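Local coordinates for cobalt-precorrin-5B C(1)-methyltransferase (Archaeoglobus fulgidus, PDB 1SR8), which probably transfers a methyl group from S-adenosyl-L-methionine to C-1 of cobalt-precorrin-5B, giving cobalt-precorrin-6A in the anaerobic route to adenosylcobalamin, at residues R40-T44 with G45-S49; K145-E149 with F150-G154; L221-R224 with K225-E229. All coordinates share one frame; numbering follows the deposited sequence.

Contact 1 of 3, residues R40-T44 with G45-S49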
ATOM      1  N   ARG A  40      -5.383   2.915  -8.078  1.00 25.60           N
ATOM      2  CA  ARG A  40      -4.657   2.615  -6.849  1.00 25.29           C
ATOM      3  C   ARG A  40      -3.828   3.859  -6.529  1.00 25.95           C
ATOM      4  O   ARG A  40      -3.525   4.658  -7.421  1.00 25.66           O
ATOM      5  CB  ARG A  40      -3.692   1.440  -7.043  1.00 23.53           C
ATOM      6  CG  ARG A  40      -4.342   0.078  -7.117  1.00 23.57           C
ATOM      7  CD  ARG A  40      -3.517  -0.920  -6.326  1.00 21.87           C
ATOM      8  NE  ARG A  40      -4.094  -2.258  -6.324  1.00 21.94           N
ATOM      9  CZ  ARG A  40      -3.985  -3.121  -7.331  1.00 21.95           C
ATOM     10  NH1 ARG A  40      -3.319  -2.782  -8.425  1.00 21.63           N
ATOM     11  NH2 ARG A  40      -4.537  -4.325  -7.240  1.00 18.90           N
ATOM     12  N   GLY A  41      -3.453   4.022  -5.266  1.00 24.81           N
ATOM     13  CA  GLY A  41      -2.634   5.161  -4.890  1.00 22.44           C
ATOM     14  C   GLY A  41      -1.241   4.675  -4.550  1.00 21.53           C
ATOM     15  O   GLY A  41      -0.913   3.513  -4.792  1.00 19.71           O
ATOM     16  N   ILE A  42      -0.410   5.565  -4.017  1.00 20.93           N
ATOM     17  CA  ILE A  42       0.941   5.199  -3.606  1.00 20.39           C
ATOM     18  C   ILE A  42       1.001   5.418  -2.103  1.00 20.68           C
ATOM     19  O   ILE A  42       0.399   6.359  -1.581  1.00 21.31           O
ATOM     20  CB  ILE A  42       2.035   6.064  -4.283  1.00 20.51           C
ATOM     21  CG1 ILE A  42       1.733   7.555  -4.082  1.00 21.35           C
ATOM     22  CG2 ILE A  42       2.152   5.685  -5.756  1.00 21.94           C
ATOM     23  CD1 ILE A  42       2.872   8.482  -4.486  1.00 20.84           C
ATOM     24  N   THR A  43       1.711   4.542  -1.405  1.00 19.22           N
ATOM     25  CA  THR A  43       1.833   4.646   0.043  1.00 18.14           C
ATOM     26  C   THR A  43       2.788   5.768   0.472  1.00 18.91           C
ATOM     27  O   THR A  43       3.505   6.339  -0.345  1.00 18.35           O
ATOM     28  CB  THR A  43       2.392   3.352   0.631  1.00 15.89           C
ATOM     29  OG1 THR A  43       3.637   3.062  -0.009  1.00 15.64           O
ATOM     30  CG2 THR A  43       1.435   2.206   0.428  1.00 15.99           C
ATOM     31  N   THR A  44       2.784   6.068   1.769  1.00 18.63           N
ATOM     32  CA  THR A  44       3.682   7.058   2.346  1.00 18.08           C
ATOM     33  C   THR A  44       5.118   6.565   2.095  1.00 17.83           C
ATOM     34  O   THR A  44       6.044   7.355   1.895  1.00 16.37           O
ATOM     35  CB  THR A  44       3.432   7.180   3.864  1.00 20.19           C
ATOM     36  OG1 THR A  44       3.202   5.874   4.410  1.00 21.47           O
ATOM     37  CG2 THR A  44       2.210   8.032   4.145  1.00 20.55           C
ATOM     38  N   GLY A  45       5.289   5.244   2.101  1.00 16.46           N
ATOM     39  CA  GLY A  45       6.597   4.660   1.861  1.00 16.44           C
ATOM     40  C   GLY A  45       7.049   4.919   0.437  1.00 17.65           C
ATOM     41  O   GLY A  45       8.209   5.271   0.197  1.00 17.95           O
ATOM     42  N   THR A  46       6.138   4.764  -0.521  1.00 16.74           N
ATOM     43  CA  THR A  46       6.492   4.996  -1.914  1.00 16.20           C
ATOM     44  C   THR A  46       6.678   6.484  -2.193  1.00 16.20           C
ATOM     45  O   THR A  46       7.517   6.867  -3.006  1.00 16.22           O
ATOM     46  CB  THR A  46       5.423   4.453  -2.856  1.00 17.42           C
ATOM     47  OG1 THR A  46       5.374   3.025  -2.750  1.00 18.44           O
ATOM     48  CG2 THR A  46       5.735   4.848  -4.291  1.00 15.44           C
ATOM     49  N   THR A  47       5.893   7.317  -1.520  1.00 16.47           N
ATOM     50  CA  THR A  47       5.985   8.760  -1.711  1.00 17.95           C
ATOM     51  C   THR A  47       7.313   9.237  -1.139  1.00 19.43           C
ATOM     52  O   THR A  47       7.985  10.093  -1.722  1.00 21.25           O
ATOM     53  CB  THR A  47       4.818   9.486  -1.023  1.00 18.25           C
ATOM     54  OG1 THR A  47       3.579   9.004  -1.566  1.00 17.12           O
ATOM     55  CG2 THR A  47       4.915  10.991  -1.246  1.00 15.74           C
ATOM     56  N   ALA A  48       7.706   8.659  -0.009  1.00 19.40           N
ATOM     57  CA  ALA A  48       8.975   9.013   0.613  1.00 18.94           C
ATOM     58  C   ALA A  48      10.124   8.617  -0.320  1.00 19.81           C
ATOM     59  O   ALA A  48      11.097   9.367  -0.493  1.00 19.08           O
ATOM     60  CB  ALA A  48       9.111   8.305   1.960  1.00 17.41           C
ATOM     61  N   SER A  49      10.008   7.436  -0.929  1.00 19.64           N
ATOM     62  CA  SER A  49      11.033   6.949  -1.842  1.00 18.87           C
ATOM     63  C   SER A  49      11.175   7.889  -3.025  1.00 18.85           C
ATOM     64  O   SER A  49      12.292   8.219  -3.438  1.00 19.20           O
ATOM     65  CB  SER A  49      10.681   5.549  -2.348  1.00 19.22           C
ATOM     66  OG  SER A  49      10.758   4.602  -1.303  1.00 18.97           O
TER
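Thr43 O is gripped twice by one residue, Thr47. The backbone N of Thr47 donates to it over 2.8 Å, with an N-H...O angle of 154°. Thr47 OG1 donates to the same oxygen over 2.9 Å, from well above the carbonyl plane, 41° out of it. This second bond follows from the Thr47 torsion: chi1 of -59° sets OG1 beside its own backbone N, turned back toward the preceding turn, while CG2 lies anti to that N. Thr43 is the N-cap of helix 44-57, where strand 36-42 gives way to the helix. Its OG1, held between its own backbone N and carbonyl carbon, accepts from Thr46 N at 3.1 Å and so caps an N-H of the first turn. The next helical bond runs from Ala48 N to Thr44 O, 2.8 Å long. Two residues on from Thr43, Gly45 O is likewise gripped by a single residue: Ser49 N and Ser49 OG reach it from opposite faces of its plane. Beside these polar groups, the Ile42 side chain crosses those of Thr46 and Thr47 at about a right angle. Its CB meets Thr46 CG2 at 3.9 Å, and CD1 lies against the Thr47 hydroxyl. Two more hydroxyls are tied to the surroundings: Thr46 OG1 bonds to Gly188 O and to Gln138 NE2 of helix 133-149, and Thr44 OG1 to Leu184 N. All the touching residues are buried, and Phe106 of strand 105-111 packs against Thr44, Thr47 and Ala48.

Contact 2 of 3, residues K145-E149 with F150-G154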
ATOM      1  N   LYS A 145      20.016   2.623  -5.377  1.00 23.27           N
ATOM      2  CA  LYS A 145      19.938   2.736  -6.830  1.00 24.35           C
ATOM      3  C   LYS A 145      20.257   4.169  -7.281  1.00 24.19           C
ATOM      4  O   LYS A 145      21.089   4.383  -8.172  1.00 22.72           O
ATOM      5  CB  LYS A 145      18.542   2.346  -7.350  1.00 27.63           C
ATOM      6  CG  LYS A 145      18.432   2.416  -8.896  1.00 32.83           C
ATOM      7  CD  LYS A 145      17.001   2.663  -9.426  1.00 39.02           C
ATOM      8  CE  LYS A 145      16.150   1.379  -9.558  1.00 42.06           C
ATOM      9  NZ  LYS A 145      14.760   1.636 -10.092  1.00 40.94           N
ATOM     10  N   ALA A 146      19.594   5.147  -6.665  1.00 23.13           N
ATOM     11  CA  ALA A 146      19.815   6.542  -7.017  1.00 22.94           C
ATOM     12  C   ALA A 146      21.250   6.983  -6.733  1.00 23.36           C
ATOM     13  O   ALA A 146      21.866   7.651  -7.563  1.00 23.39           O
ATOM     14  CB  ALA A 146      18.826   7.439  -6.276  1.00 22.10           C
ATOM     15  N   SER A 147      21.787   6.612  -5.572  1.00 22.89           N
ATOM     16  CA  SER A 147      23.159   6.996  -5.230  1.00 22.83           C
ATOM     17  C   SER A 147      24.128   6.555  -6.320  1.00 23.61           C
ATOM     18  O   SER A 147      25.052   7.287  -6.670  1.00 22.09           O
ATOM     19  CB  SER A 147      23.584   6.385  -3.888  1.00 21.96           C
ATOM     20  OG  SER A 147      22.878   6.977  -2.813  1.00 19.07           O
ATOM     21  N   ARG A 148      23.907   5.361  -6.860  1.00 24.03           N
ATOM     22  CA  ARG A 148      24.760   4.819  -7.911  1.00 26.29           C
ATOM     23  C   ARG A 148      24.502   5.449  -9.280  1.00 28.02           C
ATOM     24  O   ARG A 148      25.437   5.818  -9.983  1.00 29.07           O
ATOM     25  CB  ARG A 148      24.575   3.304  -8.004  1.00 25.02           C
ATOM     26  CG  ARG A 148      25.207   2.550  -6.865  1.00 25.47           C
ATOM     27  CD  ARG A 148      24.757   1.115  -6.849  1.00 27.36           C
ATOM     28  NE  ARG A 148      25.505   0.332  -5.874  1.00 29.18           N
ATOM     29  CZ  ARG A 148      25.139  -0.875  -5.457  1.00 32.50           C
ATOM     30  NH1 ARG A 148      24.032  -1.429  -5.936  1.00 33.03           N
ATOM     31  NH2 ARG A 148      25.877  -1.529  -4.568  1.00 31.94           N
ATOM     32  N   GLU A 149      23.239   5.574  -9.662  1.00 29.41           N
ATOM     33  CA  GLU A 149      22.908   6.154 -10.956  1.00 31.84           C
ATOM     34  C   GLU A 149      23.403   7.580 -11.114  1.00 32.09           C
ATOM     35  O   GLU A 149      23.880   7.964 -12.179  1.00 32.24           O
ATOM     36  CB  GLU A 149      21.399   6.144 -11.171  1.00 34.55           C
ATOM     37  CG  GLU A 149      20.979   6.599 -12.553  1.00 38.27           C
ATOM     38  CD  GLU A 149      19.498   6.393 -12.799  1.00 41.04           C
ATOM     39  OE1 GLU A 149      18.966   5.343 -12.374  1.00 42.17           O
ATOM     40  OE2 GLU A 149      18.868   7.273 -13.425  1.00 42.75           O
ATOM     41  N   PHE A 150      23.283   8.359 -10.046  1.00 31.78           N
ATOM     42  CA  PHE A 150      23.682   9.757 -10.065  1.00 32.37           C
ATOM     43  C   PHE A 150      24.982  10.020  -9.327  1.00 33.72           C
ATOM     44  O   PHE A 150      25.266  11.147  -8.930  1.00 35.33           O
ATOM     45  CB  PHE A 150      22.545  10.594  -9.487  1.00 30.50           C
ATOM     46  CG  PHE A 150      21.243  10.404 -10.218  1.00 30.59           C
ATOM     47  CD1 PHE A 150      21.013  11.042 -11.439  1.00 31.01           C
ATOM     48  CD2 PHE A 150      20.275   9.540  -9.724  1.00 29.66           C
ATOM     49  CE1 PHE A 150      19.842  10.823 -12.156  1.00 28.79           C
ATOM     50  CE2 PHE A 150      19.096   9.308 -10.433  1.00 29.06           C
ATOM     51  CZ  PHE A 150      18.880   9.951 -11.651  1.00 30.63           C
ATOM     52  N   ASN A 151      25.777   8.968  -9.167  1.00 35.02           N
ATOM     53  CA  ASN A 151      27.065   9.046  -8.491  1.00 36.01           C
ATOM     54  C   ASN A 151      27.013   9.976  -7.283  1.00 34.37           C
ATOM     55  O   ASN A 151      27.825  10.887  -7.134  1.00 33.28           O
ATOM     56  CB  ASN A 151      28.131   9.504  -9.482  1.00 41.68           C
ATOM     57  CG  ASN A 151      29.478   8.872  -9.211  1.00 47.78           C
ATOM     58  OD1 ASN A 151      30.199   9.277  -8.291  1.00 49.52           O
ATOM     59  ND2 ASN A 151      29.822   7.854 -10.004  1.00 51.50           N
ATOM     60  N   PHE A 152      26.041   9.712  -6.420  1.00 32.77           N
ATOM     61  CA  PHE A 152      25.808  10.478  -5.206  1.00 31.56           C
ATOM     62  C   PHE A 152      26.464   9.761  -4.025  1.00 31.19           C
ATOM     63  O   PHE A 152      26.445   8.531  -3.952  1.00 31.85           O
ATOM     64  CB  PHE A 152      24.296  10.590  -4.986  1.00 30.30           C
ATOM     65  CG  PHE A 152      23.907  11.376  -3.777  1.00 29.03           C
ATOM     66  CD1 PHE A 152      24.106  12.754  -3.733  1.00 30.05           C
ATOM     67  CD2 PHE A 152      23.312  10.746  -2.690  1.00 28.80           C
ATOM     68  CE1 PHE A 152      23.713  13.497  -2.617  1.00 30.17           C
ATOM     69  CE2 PHE A 152      22.913  11.475  -1.568  1.00 28.63           C
ATOM     70  CZ  PHE A 152      23.113  12.852  -1.531  1.00 30.38           C
ATOM     71  N   SER A 153      27.051  10.522  -3.104  1.00 30.91           N
ATOM     72  CA  SER A 153      27.699   9.921  -1.940  1.00 30.42           C
ATOM     73  C   SER A 153      27.191  10.483  -0.617  1.00 28.91           C
ATOM     74  O   SER A 153      27.581  10.011   0.445  1.00 31.01           O
ATOM     75  CB  SER A 153      29.221  10.088  -2.025  1.00 30.52           C
ATOM     76  OG  SER A 153      29.578  11.453  -2.134  1.00 35.10           O
ATOM     77  N   GLY A 154      26.317  11.484  -0.682  1.00 26.73           N
ATOM     78  CA  GLY A 154      25.772  12.061   0.532  1.00 24.96           C
ATOM     79  C   GLY A 154      24.581  11.277   1.051  1.00 23.63           C
ATOM     80  O   GLY A 154      24.523  10.056   0.905  1.00 23.45           O
TER
HETATM   81  O   HOH W   1      25.304   7.606  -1.011  1.00 32.40           O
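Glu149 runs beside the ring of Phe150, the two side chains pointing the same way. Its CB lies over one face of the ring, 3.9 Å from Phe150 CD2. CG, set anti to the backbone N (chi1 -174°), makes a CH-pi contact, 4.0 Å from the Phe150 ring centroid and 15° off its normal. CD passes above CE2 and CZ, and at the tip OE2 comes to 3.2 Å from Phe150 CZ, with the carboxylate turned 31° from the ring plane. A Schellman motif ends helix 133-149 here. Asn151, with positive phi, is its C-prime residue; Phe152 N donates to Ser147 O at 2.6 Å, in the carbonyl plane and on a lone pair, while Asn151 N makes a weak bond to Arg148 O. Just before it, Phe150 N keeps the helical bond to Ala146 O, 2.9 Å long. Ser147 OG lies in plane at the edge of the Phe152 ring, 3.8 Å from Phe152 CD2, and also bonds to Phe143 O one turn back. One water bridges Ser147 OG, Phe152 O and Gly154 O, its two protons serving any two of the three at a time. Both phenylalanine rings touch Ile56 of helix 44-57.

Contact 3 of 3, residues L221-R224 with K225-E229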
ATOM      1  N   LEU A 221      -0.343 -13.260   2.507  1.00 23.45           N
ATOM      2  CA  LEU A 221       0.892 -14.023   2.376  1.00 24.20           C
ATOM      3  C   LEU A 221       0.765 -15.313   3.164  1.00 25.50           C
ATOM      4  O   LEU A 221       1.239 -16.365   2.737  1.00 25.77           O
ATOM      5  CB  LEU A 221       2.085 -13.220   2.906  1.00 23.20           C
ATOM      6  CG  LEU A 221       2.567 -12.068   2.017  1.00 24.02           C
ATOM      7  CD1 LEU A 221       3.598 -11.223   2.748  1.00 23.02           C
ATOM      8  CD2 LEU A 221       3.158 -12.631   0.745  1.00 22.34           C
ATOM      9  N   TYR A 222       0.117 -15.228   4.317  1.00 26.57           N
ATOM     10  CA  TYR A 222      -0.068 -16.405   5.146  1.00 27.99           C
ATOM     11  C   TYR A 222      -0.923 -17.427   4.419  1.00 27.36           C
ATOM     12  O   TYR A 222      -0.583 -18.599   4.368  1.00 28.09           O
ATOM     13  CB  TYR A 222      -0.746 -16.032   6.454  1.00 29.63           C
ATOM     14  CG  TYR A 222      -0.806 -17.171   7.437  1.00 33.91           C
ATOM     15  CD1 TYR A 222       0.313 -17.519   8.203  1.00 33.96           C
ATOM     16  CD2 TYR A 222      -1.986 -17.899   7.615  1.00 35.01           C
ATOM     17  CE1 TYR A 222       0.252 -18.561   9.130  1.00 36.35           C
ATOM     18  CE2 TYR A 222      -2.058 -18.941   8.534  1.00 37.08           C
ATOM     19  CZ  TYR A 222      -0.939 -19.266   9.291  1.00 37.90           C
ATOM     20  OH  TYR A 222      -1.025 -20.277  10.228  1.00 40.08           O
ATOM     21  N   ALA A 223      -2.039 -16.976   3.863  1.00 27.24           N
ATOM     22  CA  ALA A 223      -2.944 -17.861   3.137  1.00 28.16           C
ATOM     23  C   ALA A 223      -2.259 -18.484   1.918  1.00 29.49           C
ATOM     24  O   ALA A 223      -2.484 -19.652   1.603  1.00 30.35           O
ATOM     25  CB  ALA A 223      -4.197 -17.092   2.703  1.00 25.52           C
ATOM     26  N   ARG A 224      -1.436 -17.699   1.230  1.00 30.78           N
ATOM     27  CA  ARG A 224      -0.713 -18.161   0.049  1.00 32.47           C
ATOM     28  C   ARG A 224       0.137 -19.363   0.407  1.00 34.93           C
ATOM     29  O   ARG A 224       0.293 -20.302  -0.384  1.00 35.42           O
ATOM     30  CB  ARG A 224       0.218 -17.062  -0.466  1.00 31.85           C
ATOM     31  CG  ARG A 224      -0.455 -15.935  -1.203  1.00 32.03           C
ATOM     32  CD  ARG A 224      -0.233 -16.100  -2.685  1.00 35.15           C
ATOM     33  NE  ARG A 224       1.186 -16.036  -3.031  1.00 38.10           N
ATOM     34  CZ  ARG A 224       1.692 -16.414  -4.204  1.00 39.76           C
ATOM     35  NH1 ARG A 224       0.895 -16.891  -5.151  1.00 41.27           N
ATOM     36  NH2 ARG A 224       2.997 -16.319  -4.433  1.00 40.97           N
ATOM     37  N   LYS A 225       0.686 -19.315   1.615  1.00 35.71           N
ATOM     38  CA  LYS A 225       1.571 -20.348   2.117  1.00 36.47           C
ATOM     39  C   LYS A 225       0.859 -21.544   2.748  1.00 35.72           C
ATOM     40  O   LYS A 225       1.146 -22.688   2.397  1.00 35.70           O
ATOM     41  CB  LYS A 225       2.543 -19.709   3.123  1.00 38.56           C
ATOM     42  CG  LYS A 225       3.644 -20.625   3.634  1.00 43.76           C
ATOM     43  CD  LYS A 225       4.764 -19.841   4.324  1.00 46.19           C
ATOM     44  CE  LYS A 225       5.940 -20.757   4.688  1.00 49.05           C
ATOM     45  NZ  LYS A 225       7.154 -20.008   5.159  1.00 50.13           N
ATOM     46  N   LYS A 226      -0.075 -21.277   3.659  1.00 35.38           N
ATOM     47  CA  LYS A 226      -0.798 -22.330   4.377  1.00 34.64           C
ATOM     48  C   LYS A 226      -2.045 -22.908   3.707  1.00 34.26           C
ATOM     49  O   LYS A 226      -2.481 -24.003   4.063  1.00 35.40           O
ATOM     50  CB  LYS A 226      -1.171 -21.837   5.781  1.00 34.21           C
ATOM     51  CG  LYS A 226       0.006 -21.309   6.578  1.00 36.18           C
ATOM     52  CD  LYS A 226       1.167 -22.300   6.577  1.00 40.15           C
ATOM     53  CE  LYS A 226       2.454 -21.659   7.102  1.00 42.15           C
ATOM     54  NZ  LYS A 226       3.682 -22.482   6.827  1.00 44.01           N
ATOM     55  N   PHE A 227      -2.619 -22.184   2.752  1.00 31.27           N
ATOM     56  CA  PHE A 227      -3.815 -22.653   2.058  1.00 30.14           C
ATOM     57  C   PHE A 227      -3.659 -22.401   0.562  1.00 29.17           C
ATOM     58  O   PHE A 227      -4.492 -21.743  -0.056  1.00 27.77           O
ATOM     59  CB  PHE A 227      -5.031 -21.899   2.591  1.00 32.25           C
ATOM     60  CG  PHE A 227      -5.174 -21.970   4.080  1.00 33.51           C
ATOM     61  CD1 PHE A 227      -5.625 -23.138   4.695  1.00 35.93           C
ATOM     62  CD2 PHE A 227      -4.831 -20.882   4.873  1.00 34.50           C
ATOM     63  CE1 PHE A 227      -5.731 -23.224   6.087  1.00 36.52           C
ATOM     64  CE2 PHE A 227      -4.930 -20.946   6.260  1.00 36.16           C
ATOM     65  CZ  PHE A 227      -5.381 -22.123   6.873  1.00 37.65           C
ATOM     66  N   PRO A 228      -2.594 -22.950  -0.044  1.00 28.23           N
ATOM     67  CA  PRO A 228      -2.325 -22.769  -1.471  1.00 27.90           C
ATOM     68  C   PRO A 228      -3.480 -22.994  -2.460  1.00 28.18           C
ATOM     69  O   PRO A 228      -3.582 -22.277  -3.453  1.00 27.73           O
ATOM     70  CB  PRO A 228      -1.133 -23.705  -1.715  1.00 27.05           C
ATOM     71  CG  PRO A 228      -1.311 -24.774  -0.677  1.00 27.09           C
ATOM     72  CD  PRO A 228      -1.702 -23.975   0.530  1.00 27.95           C
ATOM     73  N   GLU A 229      -4.352 -23.962  -2.188  1.00 28.29           N
ATOM     74  CA  GLU A 229      -5.458 -24.252  -3.103  1.00 29.28           C
ATOM     75  C   GLU A 229      -6.666 -23.304  -3.004  1.00 29.46           C
ATOM     76  O   GLU A 229      -7.721 -23.571  -3.575  1.00 29.50           O
ATOM     77  CB  GLU A 229      -5.917 -25.709  -2.940  1.00 29.61           C
ATOM     78  CG  GLU A 229      -6.712 -26.025  -1.675  1.00 31.20           C
ATOM     79  CD  GLU A 229      -5.864 -26.110  -0.414  1.00 33.96           C
ATOM     80  OE1 GLU A 229      -6.343 -26.709   0.570  1.00 35.06           O
ATOM     81  OE2 GLU A 229      -4.734 -25.575  -0.390  1.00 36.38           O
TER
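A chi1 of -172° swings the Tyr222 ring opposite its backbone N, while Lys226, at chi1 -54°, keeps CG beside its own N; with these settings the lysine methylene comes over one face of the tyrosine ring. The pair sits at the C-terminal end of helix 217-226, the connecting helix of the beta-alpha-beta unit between strands 210-214 and 231-234. Lys226 CG makes a CH-pi contact 3.7 Å from the Tyr222 ring centroid, offset toward the rim, with Tyr222 CZ its closest ring atom at 3.5 Å. A bend at chi2 then carries the rest of the lysine chain away from the ring. The backbone holds the two residues in place through a nearly straight bond from Lys226 N to Tyr222 O, 2.8 Å long with an N-H...O angle of 174°. One residue on, Phe227 N donates to Ala223 O as Phe227 leaves helical geometry, and Pro228 follows. The Phe227 ring has Lys226 CB over one face and approaches Tyr222 obliquely, CE2 to CE2 at 4.2 Å. Both aromatic rings rest on the parallel sheet, touching Val252 of strand 248-253 and Val280 of strand 278-281, while Ala223 faces Ala212 and Thr214 of strand 210-214. At the edge of the Phe227 ring, in its plane, Ala223 CA lies 4.0 Å from Phe227 CD2.

How the contacts relate
Contact 1 starts a helix, whereas contacts 2 and 3 each end one. Contacts 1 and 2 belong to neighbouring helices: helix 44-57 begins in contact 1, and Ile56 near its far end touches the rings of contact 2, while helix 133-149, which ends in contact 2, sends Gln138 back to contact 1. Their centres are 21 Å apart and their nearest atoms about 7 Å. Contact 3 lies apart, on the four-stranded parallel sheet, with its centre 27 Å from that of contact 1 and 39 Å from that of contact 2. Contact 1 is buried near the middle of the chain; the other two are at the surface.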